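Long-range contacts in sensor protein (PDB 3BY9), which probably works as a two-component histidine kinase, whose sensor domain, the part in this structure, binds C4-dicarboxylates such as succinate: residues K29-I33 / V69-A73; F185-L191 / P209-W215. All blocks are in the same frame, centred on the assembly; numbering follows the deposited sequence. Where two conformers were deposited one is given.

Contact 1: K29-I33 / V69-A73; sequences KYAHI and VIQAA
The Schellman motif that ends helix 53-70 is where Tyr30 takes hold, so the contact is a worked example of a helix terminus held by an aromatic side chain from a distant loop. Gln71, with positive phi, is the C-prime residue: its backbone N and that of Ala72 bond back to carbonyls of the last helical turn, and the Gln71 carbonyl accepts from Tyr30. The phenol OH donates to Gln71 O at 2.9 Å. The C=O...OH angle is 120°, but the donor stands about 60° out of the carbonyl plane and so is not on a lone pair; seen from the ring, Gln71 O lies at the edge, near the ring plane.

The preceding carbonyl approaches the ring obliquely, Ile70 O lying 3.1 Å from Tyr30 CE1. Ala72 CB adds an apolar touch, also on CE1, at 3.8 Å. Beside the ring, two isoleucines slide past each other in opposite directions. Ile70 CG1 sits between its backbone N and carbonyl carbon (chi1 69°) and carries CD1 to within 3.9 Å of Ile33 CG2, while Ile70 CG2 meets Ile33 CD1 at 4.0 Å. A type I turn from Tyr30 to Ile33, closed by Ile33 N to Tyr30 O at 3.0 Å, brackets the two residues that touch the helix end.

Strand 141-150 provides a common floor: Tyr30 rests on Met150, and Ile33, Ile70 and Ala72 rest on Val148. Ala73 pairs through its backbone with Lys149, a succinate-binding residue. The arrangement is that of a helix running through a Schellman turn into the central sheet of a PAS-like sensor domain, with the entering linker packed against the turn.

Contact 2: F185-L191 / P209-W215; sequences FHSVADL and PIPSLGW
Ser212 OG is anti to its own backbone N (chi1 173°), which brings it to the anti side of Asp190 OD1, away from the other carboxylate oxygen, whereas Ser187 OG is tucked between its backbone N and carbonyl carbon (chi1 56°) and reaches the Ala189 O of its own loop. Ser212 OG donates to that anti lone pair of Asp190 OD1 at 2.7 Å and accepts from Gly214 N, an ST turn, so the hydroxyl is gripped from both segments.

The backbones run in the same direction and form one parallel bridge around Ser187 and Ser212. Ser187 N gives to Pro211 O at 2.9 Å, and Leu213 N returns to Ser187 O at 2.8 Å with a nearly straight N-H...O angle of 165°. Beyond it, Trp215 N bonds to Val188 O at 3.0 Å. Two waters bridge the segments, one giving to both Ser187 OG and Ile210 O, the other joining Asp190 N to Trp215 O.

Pro211 CG lies over one face of the His186 imidazole, a CH-pi contact 3.9 Å from the ring centroid; ND1 of that ring is bonded to Leu184 O. Leu213 crosses the histidine at about a right angle, with its CG 3.6 Å from His186 CB. Trp215 continues inward to Trp183 and Trp226, and its NE1 bonds to Asp236 O. This is a loop-to-loop parallel bridge, bracketing helix 193-202 beside the second antiparallel sheet of a tandem PAS-like sensor.

From the N terminus, the long helix 5-27 leads into the loop of contact 1, whose two segments enclose a mostly helical excursion ending with helix 53-70. The chain then builds the five-stranded sheet, which carries the succinate-binding Tyr131 and Lys149, and lays down strand 165-169, the first of the second sheet, before contact 2 opens; the other three strands follow it. The two loops are in series, neither nested nor crossed. Their centres are 32 Å apart, on opposite sides of the chain's centre: contact 1 ties the loop after helix 5-27 to the end of helix 53-70, over strand 141-150, and contact 2 joins the loops at either end of helix 193-202.

Contact 1: K29-I33 / V69-A73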
loop_
_atom_site.group_PDB
_atom_site.type_symbol
_atom_site.label_atom_id
_atom_site.label_comp_id
_atom_site.label_asym_id
_atom_site.label_seq_id
_atom_site.Cartn_x
_atom_site.Cartn_y
_atom_site.Cartn_z
ATOM N N LYS A 29 -3.916 -8.948 10.050
ATOM C CA LYS A 29 -2.971 -10.033 10.309
ATOM C C LYS A 29 -1.532 -9.522 10.332
ATOM O O LYS A 29 -0.624 -10.243 10.774
ATOM C CB LYS A 29 -3.054 -11.087 9.219
ATOM C CG LYS A 29 -4.439 -11.783 9.152
ATOM C CD LYS A 29 -4.551 -12.629 7.907
ATOM C CE LYS A 29 -5.910 -13.279 7.835
ATOM N NZ LYS A 29 -6.105 -13.951 6.528
ATOM N N TYR A 30 -1.325 -8.295 9.877
ATOM C CA TYR A 30 0.047 -7.759 9.781
ATOM C C TYR A 30 0.280 -6.482 10.582
ATOM O O TYR A 30 1.404 -6.165 10.989
ATOM C CB TYR A 30 0.338 -7.417 8.299
ATOM C CG TYR A 30 0.282 -8.619 7.405
ATOM C CD1 TYR A 30 1.394 -9.379 7.187
ATOM C CD2 TYR A 30 -0.929 -9.032 6.826
ATOM C CE1 TYR A 30 1.347 -10.552 6.421
ATOM C CE2 TYR A 30 -0.990 -10.189 6.055
ATOM C CZ TYR A 30 0.142 -10.947 5.860
ATOM O OH TYR A 30 0.096 -12.125 5.102
ATOM N N ALA A 31 -0.784 -5.737 10.811
ATOM C CA ALA A 31 -0.632 -4.406 11.388
ATOM C C ALA A 31 0.063 -4.311 12.744
ATOM O O ALA A 31 0.696 -3.308 13.025
ATOM C CB ALA A 31 -2.030 -3.738 11.513
ATOM N N HIS A 32 -0.108 -5.338 13.565
ATOM C CA HIS A 32 0.412 -5.315 14.922
ATOM C C HIS A 32 1.765 -6.002 14.994
ATOM O O HIS A 32 2.356 -6.027 16.070
ATOM C CB HIS A 32 -0.530 -6.104 15.855
ATOM C CG HIS A 32 -0.788 -7.519 15.403
ATOM N ND1 HIS A 32 -1.338 -7.820 14.169
ATOM C CD2 HIS A 32 -0.563 -8.717 16.007
ATOM C CE1 HIS A 32 -1.445 -9.131 14.037
ATOM N NE2 HIS A 32 -0.984 -9.702 15.137
ATOM N N ILE A 33 2.244 -6.539 13.882
ATOM C CA ILE A 33 3.494 -7.304 13.982
ATOM C C ILE A 33 4.726 -6.448 14.273
ATOM O O ILE A 33 5.586 -6.859 15.059
ATOM C CB ILE A 33 3.723 -8.200 12.718
ATOM C CG1 ILE A 33 2.519 -9.169 12.517
ATOM C CG2 ILE A 33 5.042 -8.981 12.864
ATOM C CD1 ILE A 33 2.283 -10.143 13.732
ATOM N N VAL A 69 6.441 -16.986 9.381
ATOM C CA VAL A 69 5.261 -17.236 10.241
ATOM C C VAL A 69 4.066 -16.373 9.811
ATOM O O VAL A 69 2.906 -16.843 9.688
ATOM C CB VAL A 69 5.550 -16.932 11.736
ATOM C CG1 VAL A 69 4.202 -16.921 12.538
ATOM C CG2 VAL A 69 6.487 -17.946 12.315
ATOM N N ILE A 70 4.325 -15.094 9.568
ATOM C CA ILE A 70 3.230 -14.190 9.200
ATOM C C ILE A 70 2.891 -14.131 7.741
ATOM O O ILE A 70 1.895 -13.493 7.341
ATOM C CB ILE A 70 3.515 -12.748 9.698
ATOM C CG1 ILE A 70 4.677 -12.147 8.899
ATOM C CG2 ILE A 70 3.883 -12.781 11.217
ATOM C CD1 ILE A 70 4.975 -10.685 9.376
ATOM N N GLN A 71 3.679 -14.834 6.954
ATOM C CA GLN A 71 3.528 -14.872 5.502
ATOM C C GLN A 71 3.496 -13.479 4.874
ATOM O O GLN A 71 2.617 -13.157 4.093
ATOM C CB GLN A 71 2.269 -15.682 5.090
ATOM C CG GLN A 71 2.417 -17.181 5.381
ATOM C CD GLN A 71 3.396 -17.885 4.445
ATOM O OE1 GLN A 71 4.545 -18.188 4.805
ATOM N NE2 GLN A 71 2.939 -18.150 3.222
ATOM N N ALA A 72 4.466 -12.646 5.268
ATOM C CA ALA A 72 4.624 -11.329 4.675
ATOM C C ALA A 72 5.639 -11.359 3.520
ATOM O O ALA A 72 6.289 -12.375 3.253
ATOM C CB ALA A 72 5.106 -10.314 5.721
ATOM N N ALA A 73 5.700 -10.262 2.779
ATOM C CA ALA A 73 6.690 -10.217 1.705
ATOM C C ALA A 73 8.065 -10.015 2.301
ATOM O O ALA A 73 8.981 -10.767 1.990
ATOM C CB ALA A 73 6.368 -9.084 0.733
#

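Contact 2: F185-L191 / P209-W215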
loop_
_atom_site.group_PDB
_atom_site.type_symbol
_atom_site.label_atom_id
_atom_site.label_comp_id
_atom_site.label_asym_id
_atom_site.label_seq_id
_atom_site.Cartn_x
_atom_site.Cartn_y
_atom_site.Cartn_z
ATOM N N PHE A 185 -1.382 2.240 -11.625
ATOM C CA PHE A 185 -0.498 3.373 -11.813
ATOM C C PHE A 185 -0.997 4.401 -12.854
ATOM O O PHE A 185 -0.199 5.175 -13.365
ATOM C CB PHE A 185 0.938 2.927 -12.133
ATOM C CG PHE A 185 1.501 1.929 -11.141
ATOM C CD1 PHE A 185 1.611 2.250 -9.794
ATOM C CD2 PHE A 185 1.881 0.659 -11.559
ATOM C CE1 PHE A 185 2.090 1.301 -8.852
ATOM C CE2 PHE A 185 2.359 -0.295 -10.639
ATOM C CZ PHE A 185 2.457 0.036 -9.281
ATOM N N HIS A 186 -2.295 4.381 -13.179
ATOM C CA HIS A 186 -2.883 5.405 -14.040
ATOM C C HIS A 186 -3.777 6.232 -13.120
ATOM O O HIS A 186 -4.282 5.754 -12.097
ATOM C CB HIS A 186 -3.801 4.821 -15.109
ATOM C CG HIS A 186 -3.081 4.087 -16.189
ATOM N ND1 HIS A 186 -2.243 3.014 -15.940
ATOM C CD2 HIS A 186 -3.078 4.276 -17.531
ATOM C CE1 HIS A 186 -1.767 2.570 -17.095
ATOM N NE2 HIS A 186 -2.261 3.316 -18.071
ATOM N N SER A 187 -3.989 7.488 -13.461
ATOM C CA SER A 187 -4.903 8.293 -12.657
ATOM C C SER A 187 -6.299 8.156 -13.243
ATOM O O SER A 187 -6.456 7.921 -14.448
ATOM C CB SER A 187 -4.502 9.772 -12.651
ATOM O OG SER A 187 -4.410 10.308 -13.974
ATOM N N VAL A 188 -7.328 8.333 -12.416
ATOM C CA VAL A 188 -8.678 8.183 -12.928
ATOM C C VAL A 188 -8.976 9.288 -13.924
ATOM O O VAL A 188 -9.584 9.045 -14.967
ATOM C CB VAL A 188 -9.708 8.238 -11.781
ATOM C CG1 VAL A 188 -11.137 8.374 -12.331
ATOM C CG2 VAL A 188 -9.592 6.935 -10.941
ATOM N N ALA A 189 -8.545 10.506 -13.583
ATOM C CA ALA A 189 -8.792 11.696 -14.408
ATOM C C ALA A 189 -7.484 12.412 -14.703
ATOM O O ALA A 189 -6.466 12.172 -14.067
ATOM C CB ALA A 189 -9.733 12.664 -13.657
ATOM N N ASP A 190 -7.529 13.357 -15.643
ATOM C CA ASP A 190 -6.322 14.081 -15.990
ATOM C C ASP A 190 -5.732 14.857 -14.807
ATOM O O ASP A 190 -6.473 15.396 -13.972
ATOM C CB ASP A 190 -6.595 15.084 -17.131
ATOM C CG ASP A 190 -7.033 14.426 -18.433
ATOM O OD1 ASP A 190 -6.939 13.194 -18.584
ATOM O OD2 ASP A 190 -7.471 15.180 -19.337
ATOM N N LEU A 191 -4.397 14.885 -14.764
ATOM C CA LEU A 191 -3.638 15.570 -13.718
ATOM C C LEU A 191 -2.765 16.640 -14.391
ATOM O O LEU A 191 -2.327 16.479 -15.541
ATOM C CB LEU A 191 -2.706 14.594 -12.977
ATOM C CG LEU A 191 -3.455 13.560 -12.118
ATOM C CD1 LEU A 191 -2.461 12.544 -11.511
ATOM C CD2 LEU A 191 -4.181 14.283 -11.031
ATOM N N PRO A 209 5.541 6.335 -14.987
ATOM C CA PRO A 209 4.841 7.398 -15.703
ATOM C C PRO A 209 3.428 7.182 -15.160
ATOM O O PRO A 209 3.035 6.038 -14.873
ATOM C CB PRO A 209 4.934 6.955 -17.158
ATOM C CG PRO A 209 6.296 6.341 -17.219
ATOM C CD PRO A 209 6.394 5.552 -15.903
ATOM N N ILE A 210 2.680 8.250 -14.978
ATOM C CA ILE A 210 1.319 8.114 -14.474
ATOM C C ILE A 210 0.407 8.624 -15.610
ATOM O O ILE A 210 0.078 9.792 -15.669
ATOM C CB ILE A 210 1.129 9.003 -13.249
ATOM C CG1 ILE A 210 2.195 8.660 -12.181
ATOM C CG2 ILE A 210 -0.309 8.863 -12.687
ATOM C CD1 ILE A 210 2.065 7.267 -11.518
ATOM N N PRO A 211 -0.018 7.731 -16.512
ATOM C CA PRO A 211 -0.893 8.201 -17.595
ATOM C C PRO A 211 -2.273 8.378 -17.014
ATOM O O PRO A 211 -2.571 7.883 -15.922
ATOM C CB PRO A 211 -0.918 7.038 -18.599
ATOM C CG PRO A 211 0.153 6.116 -18.185
ATOM C CD PRO A 211 0.366 6.323 -16.696
ATOM N N SER A 212 -3.135 9.041 -17.773
ATOM C CA SER A 212 -4.509 9.264 -17.320
ATOM C C SER A 212 -5.500 8.346 -18.021
ATOM O O SER A 212 -5.382 8.114 -19.229
ATOM C CB SER A 212 -4.911 10.705 -17.619
ATOM O OG SER A 212 -6.294 10.860 -17.329
ATOM N N LEU A 213 -6.477 7.831 -17.268
ATOM C CA LEU A 213 -7.531 6.978 -17.856
ATOM C C LEU A 213 -8.571 7.869 -18.546
ATOM O O LEU A 213 -9.455 7.368 -19.259
ATOM C CB LEU A 213 -8.192 6.123 -16.777
ATOM C CG LEU A 213 -7.220 5.092 -16.173
ATOM C CD1 LEU A 213 -7.854 4.447 -14.949
ATOM C CD2 LEU A 213 -6.842 4.027 -17.194
ATOM N N GLY A 214 -8.509 9.168 -18.245
ATOM C CA GLY A 214 -9.353 10.133 -18.922
ATOM C C GLY A 214 -10.818 10.177 -18.603
ATOM O O GLY A 214 -11.594 10.688 -19.410
ATOM N N TRP A 215 -11.218 9.668 -17.437
ATOM C CA TRP A 215 -12.647 9.703 -17.097
ATOM C C TRP A 215 -12.986 11.063 -16.500
ATOM O O TRP A 215 -12.113 11.734 -15.942
ATOM C CB TRP A 215 -12.988 8.624 -16.043
ATOM C CG TRP A 215 -13.343 7.267 -16.617
ATOM C CD1 TRP A 215 -14.331 6.995 -17.518
ATOM C CD2 TRP A 215 -12.770 6.004 -16.250
ATOM N NE1 TRP A 215 -14.413 5.626 -17.737
ATOM C CE2 TRP A 215 -13.468 5.002 -16.966
ATOM C CE3 TRP A 215 -11.736 5.627 -15.375
ATOM C CZ2 TRP A 215 -13.165 3.638 -16.836
ATOM C CZ3 TRP A 215 -11.439 4.259 -15.240
ATOM C CH2 TRP A 215 -12.155 3.294 -15.972
HETATM O O HOH W 1 -2.098 11.412 -15.123
HETATM O O HOH W 2 -10.114 13.394 -17.038
#